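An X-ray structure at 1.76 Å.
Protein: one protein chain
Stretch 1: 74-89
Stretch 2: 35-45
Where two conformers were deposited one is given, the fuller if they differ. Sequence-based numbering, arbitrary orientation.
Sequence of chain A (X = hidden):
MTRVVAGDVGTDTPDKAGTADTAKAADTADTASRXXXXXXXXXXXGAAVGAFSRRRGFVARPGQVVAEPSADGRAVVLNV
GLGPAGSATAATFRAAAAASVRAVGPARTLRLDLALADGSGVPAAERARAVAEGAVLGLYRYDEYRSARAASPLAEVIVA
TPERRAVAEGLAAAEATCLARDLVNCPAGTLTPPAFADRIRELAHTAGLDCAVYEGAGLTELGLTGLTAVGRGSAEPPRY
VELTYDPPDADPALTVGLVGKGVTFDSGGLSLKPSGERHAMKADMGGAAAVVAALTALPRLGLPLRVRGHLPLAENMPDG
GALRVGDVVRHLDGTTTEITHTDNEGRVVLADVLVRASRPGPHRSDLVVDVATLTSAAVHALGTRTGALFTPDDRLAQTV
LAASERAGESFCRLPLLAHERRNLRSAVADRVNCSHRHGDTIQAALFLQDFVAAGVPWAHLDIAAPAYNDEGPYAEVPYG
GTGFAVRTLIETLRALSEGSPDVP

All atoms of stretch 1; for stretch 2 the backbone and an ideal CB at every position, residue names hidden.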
# COMPACT_ATOMS: atom_id res chain seq x y z
N ARG A 74 12.81 -56.86 22.90
CA ARG A 74 14.12 -56.22 23.14
C ARG A 74 14.37 -54.95 22.32
O ARG A 74 15.31 -54.21 22.62
CB ARG A 74 15.25 -57.21 22.83
CG ARG A 74 15.23 -58.45 23.71
CD ARG A 74 16.35 -59.39 23.33
NE ARG A 74 16.36 -60.59 24.17
CZ ARG A 74 17.18 -61.63 24.00
NH1 ARG A 74 18.09 -61.65 23.02
NH2 ARG A 74 17.09 -62.67 24.83
N ALA A 75 13.55 -54.70 21.30
CA ALA A 75 13.79 -53.62 20.34
C ALA A 75 12.46 -53.03 19.83
O ALA A 75 11.41 -53.28 20.43
CB ALA A 75 14.63 -54.15 19.19
N VAL A 76 12.52 -52.25 18.76
CA VAL A 76 11.35 -51.53 18.24
C VAL A 76 11.15 -51.88 16.77
O VAL A 76 12.12 -52.03 16.01
CB VAL A 76 11.55 -50.00 18.39
CG1 VAL A 76 10.45 -49.19 17.70
CG2 VAL A 76 11.68 -49.61 19.86
N VAL A 77 9.88 -52.03 16.38
CA VAL A 77 9.49 -52.19 14.98
C VAL A 77 8.62 -50.99 14.61
O VAL A 77 7.75 -50.59 15.37
CB VAL A 77 8.72 -53.51 14.75
CG1 VAL A 77 8.00 -53.52 13.41
CG2 VAL A 77 9.68 -54.70 14.86
N LEU A 78 8.91 -50.39 13.44
CA LEU A 78 8.04 -49.39 12.83
C LEU A 78 7.31 -50.04 11.67
O LEU A 78 7.95 -50.52 10.74
CB LEU A 78 8.83 -48.20 12.31
CG LEU A 78 9.78 -47.48 13.25
CD1 LEU A 78 10.47 -46.36 12.48
CD2 LEU A 78 9.06 -46.94 14.47
N ASN A 79 5.99 -50.06 11.74
CA ASN A 79 5.19 -50.33 10.55
C ASN A 79 4.97 -49.02 9.79
O ASN A 79 4.48 -48.03 10.36
CB ASN A 79 3.87 -51.01 10.92
CG ASN A 79 4.07 -52.48 11.28
OD1 ASN A 79 4.72 -53.23 10.54
ND2 ASN A 79 3.53 -52.88 12.41
N VAL A 80 5.33 -49.04 8.51
CA VAL A 80 5.38 -47.82 7.69
C VAL A 80 4.52 -48.02 6.45
O VAL A 80 4.74 -48.96 5.68
CB VAL A 80 6.82 -47.48 7.29
CG1 VAL A 80 6.87 -46.15 6.54
CG2 VAL A 80 7.72 -47.47 8.52
N GLY A 81 3.55 -47.14 6.26
CA GLY A 81 2.61 -47.26 5.16
C GLY A 81 3.22 -46.97 3.79
O GLY A 81 3.98 -46.02 3.63
N LEU A 82 2.89 -47.81 2.82
CA LEU A 82 3.26 -47.61 1.41
C LEU A 82 2.05 -47.48 0.49
O LEU A 82 2.20 -47.43 -0.74
CB LEU A 82 4.15 -48.76 0.94
CG LEU A 82 5.51 -48.91 1.65
CD1 LEU A 82 6.13 -50.25 1.32
CD2 LEU A 82 6.47 -47.79 1.28
N GLY A 83 0.85 -47.40 1.07
CA GLY A 83 -0.38 -47.28 0.28
C GLY A 83 -0.66 -48.51 -0.58
O GLY A 83 -0.01 -49.54 -0.42
N PRO A 84 -1.64 -48.40 -1.49
CA PRO A 84 -1.95 -49.51 -2.39
C PRO A 84 -0.77 -49.90 -3.26
O PRO A 84 -0.09 -49.04 -3.82
CB PRO A 84 -3.10 -48.97 -3.24
CG PRO A 84 -3.74 -47.92 -2.39
CD PRO A 84 -2.58 -47.28 -1.67
N ALA A 85 -0.52 -51.21 -3.38
CA ALA A 85 0.59 -51.71 -4.18
C ALA A 85 0.52 -51.18 -5.62
O ALA A 85 1.54 -50.78 -6.18
CB ALA A 85 0.61 -53.23 -4.17
N GLY A 86 -0.69 -51.13 -6.18
CA GLY A 86 -0.90 -50.69 -7.55
C GLY A 86 -0.60 -49.23 -7.85
O GLY A 86 -0.25 -48.91 -8.99
N SER A 87 -0.73 -48.35 -6.86
CA SER A 87 -0.51 -46.91 -7.06
C SER A 87 0.87 -46.41 -6.61
O SER A 87 1.22 -45.25 -6.88
CB SER A 87 -1.61 -46.11 -6.36
OG SER A 87 -1.59 -46.32 -4.97
N ALA A 88 1.65 -47.25 -5.92
CA ALA A 88 2.93 -46.82 -5.35
C ALA A 88 3.94 -46.47 -6.43
O ALA A 88 4.00 -47.12 -7.47
CB ALA A 88 3.49 -47.89 -4.42
N THR A 89 4.73 -45.43 -6.17
CA THR A 89 5.79 -44.97 -7.06
C THR A 89 7.09 -44.91 -6.27
O THR A 89 7.09 -45.12 -5.07
CB THR A 89 5.51 -43.55 -7.57
OG1 THR A 89 5.49 -42.64 -6.45
CG2 THR A 89 4.17 -43.51 -8.31
N UNK A 35 23.07 -55.30 16.68
CA UNK A 35 21.61 -55.39 16.39
C UNK A 35 20.99 -54.01 16.16
O UNK A 35 21.43 -53.01 16.74
CB UNK A 35 20.88 -56.09 17.54
N UNK A 36 19.98 -53.97 15.30
CA UNK A 36 19.24 -52.75 15.06
C UNK A 36 18.38 -52.45 16.29
O UNK A 36 17.71 -53.34 16.81
CB UNK A 36 18.38 -52.87 13.80
N UNK A 37 18.41 -51.21 16.76
CA UNK A 37 17.50 -50.79 17.81
C UNK A 37 16.10 -50.66 17.24
O UNK A 37 15.14 -50.95 17.93
CB UNK A 37 17.96 -49.47 18.44
N UNK A 38 16.01 -50.21 15.98
CA UNK A 38 14.74 -50.03 15.28
C UNK A 38 14.81 -50.67 13.88
O UNK A 38 15.82 -50.53 13.17
CB UNK A 38 14.39 -48.54 15.17
N UNK A 39 13.74 -51.37 13.51
CA UNK A 39 13.56 -51.92 12.17
C UNK A 39 12.27 -51.34 11.59
O UNK A 39 11.22 -51.43 12.24
CB UNK A 39 13.52 -53.45 12.20
N UNK A 40 12.36 -50.78 10.39
CA UNK A 40 11.20 -50.23 9.68
C UNK A 40 10.74 -51.19 8.59
O UNK A 40 11.49 -51.46 7.65
CB UNK A 40 11.53 -48.86 9.08
N UNK A 41 9.49 -51.63 8.72
CA UNK A 41 8.86 -52.61 7.84
C UNK A 41 7.87 -51.88 6.93
O UNK A 41 6.97 -51.20 7.44
CB UNK A 41 8.16 -53.71 8.65
N UNK A 42 8.02 -52.02 5.61
CA UNK A 42 7.11 -51.43 4.64
C UNK A 42 5.85 -52.27 4.48
O UNK A 42 5.95 -53.48 4.32
CB UNK A 42 7.81 -51.27 3.29
N UNK A 43 4.69 -51.63 4.53
CA UNK A 43 3.41 -52.31 4.44
C UNK A 43 2.51 -51.65 3.41
O UNK A 43 2.16 -50.49 3.56
CB UNK A 43 2.72 -52.33 5.81
N UNK A 44 2.15 -52.38 2.36
CA UNK A 44 1.11 -51.93 1.43
C UNK A 44 -0.25 -52.20 2.03
O UNK A 44 -0.39 -53.00 2.96
CB UNK A 44 1.24 -52.62 0.07
N UNK A 45 -1.27 -51.54 1.50
CA UNK A 45 -2.62 -51.68 2.03
C UNK A 45 -3.00 -53.16 1.89
O UNK A 45 -2.68 -53.80 0.89
CB UNK A 45 -3.61 -50.77 1.30

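Stretch 2 runs parallel to stretch 1: from 38 to 43 its backbone pairs with Val-76 to Gly-81, the strand axes 24° apart, and side chains alternate between the sheet faces.

At 35 and 36 the ideal CB has nothing of stretch 1 within 5.5 Å, so almost any residue would suit; both are alanine. Position 37 also points its CB sideways into open space, while its O accepts from Val-76 N (3.0 Å). A polar residue is plausible there, and Asp-37 is found, with OD2 bonded elsewhere in the structure.

Position 38 lies on the face of Val-76, Leu-78 and Val-80, its ideal CB 5.1 Å from Leu-78 CG. Those neighbours favour an aliphatic side chain. Val-38 (chi1 t) places CG1 3.6 Å from Leu-78 CG and CG2 4.0 Å from Val-76 CB.

Position 39 turns to the other face, its ideal CB 4.8 Å from Val-77 CG2; valine, isoleucine or threonine would fit the extended backbone. It is Val-39, whose N donates to Val-76 O (3.1 Å) and whose O accepts from Leu-78 N (2.8 Å).

At 40 the ideal CB is 4.1 Å from Val-80 CG2 and 4.3 Å from Leu-78 CB, which suits a small apolar residue. Ala-40 meets both with its single methyl.

Position 41 has its ideal CB 4.0 Å from Asn-79 OD1 and 4.8 Å from Val-77 CG1, so small polar or apolar residues qualify. Cys-41 is deposited, and its N bonds Leu-78 O at 2.8 Å.

At 42 an ideal CB would clash with Leu-82 CD1 at 2.8 Å. With Leu-82 so placed, glycine is the natural reading; Gly-42 lets its CA sit 3.7 Å from that CD1.

Position 43 shares a face with Asn-79, whose OD1, 5.2 Å from the ideal CB, invites a donor on a longer side chain: arginine, lysine or glutamine. Arg-43 makes a weak hydrogen bond from NE to Asn-79 OD1 (3.4 Å), reinforced by a water that accepts from Arg-43 NH2 and donates to the same OD1.

Position 44 sets its ideal CB 3.4 Å from Gly-83 O, an acceptor near Leu-82 and Ala-85. A donor-bearing planar ring would suit. In His-44, ND1 donates to Gly-83 O (2.9 Å), while Leu-82 CD1 and Ala-85 CA make CH-pi contacts over opposite faces, 4.2 and 3.8 Å from the ring centroid.

At 45 the CB points toward Gly-83 and Pro-84; a small or beta-branched residue fits. Thr-45 CG2 lies 3.7 Å from Pro-84 CD, and Thr-45 N donates to Gly-83 O (3.0 Å).

Stretch 2, residues 35-45: AADVVACGRHT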
# COMPACT_ATOMS: atom_id res chain seq x y z
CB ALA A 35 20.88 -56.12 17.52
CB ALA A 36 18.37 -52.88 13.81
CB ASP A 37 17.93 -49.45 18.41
CG ASP A 37 19.29 -49.52 19.06
OD1 ASP A 37 19.63 -50.56 19.65
OD2 ASP A 37 20.03 -48.52 18.95
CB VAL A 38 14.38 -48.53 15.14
CG1 VAL A 38 13.03 -48.35 14.45
CG2 VAL A 38 14.38 -47.85 16.49
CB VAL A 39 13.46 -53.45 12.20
CG1 VAL A 39 13.14 -54.00 10.81
CG2 VAL A 39 14.75 -54.06 12.74
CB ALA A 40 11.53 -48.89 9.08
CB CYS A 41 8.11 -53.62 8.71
SG CYS A 41 7.18 -54.92 7.85
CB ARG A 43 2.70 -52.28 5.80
CG ARG A 43 3.47 -52.94 6.94
CD ARG A 43 3.55 -54.43 6.71
NE ARG A 43 4.15 -55.15 7.82
CZ ARG A 43 4.22 -56.49 7.88
NH1 ARG A 43 3.71 -57.26 6.91
NH2 ARG A 43 4.78 -57.07 8.94
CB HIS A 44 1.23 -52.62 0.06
CG HIS A 44 2.38 -52.12 -0.76
ND1 HIS A 44 2.43 -50.85 -1.27
CD2 HIS A 44 3.53 -52.73 -1.15
CE1 HIS A 44 3.56 -50.69 -1.95
NE2 HIS A 44 4.24 -51.82 -1.90
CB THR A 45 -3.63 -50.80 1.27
OG1 THR A 45 -3.63 -51.16 -0.11
CG2 THR A 45 -3.29 -49.31 1.39
O HOH W 1 5.32 -55.92 11.18
O HOH W 2 -1.99 -53.16 -1.81
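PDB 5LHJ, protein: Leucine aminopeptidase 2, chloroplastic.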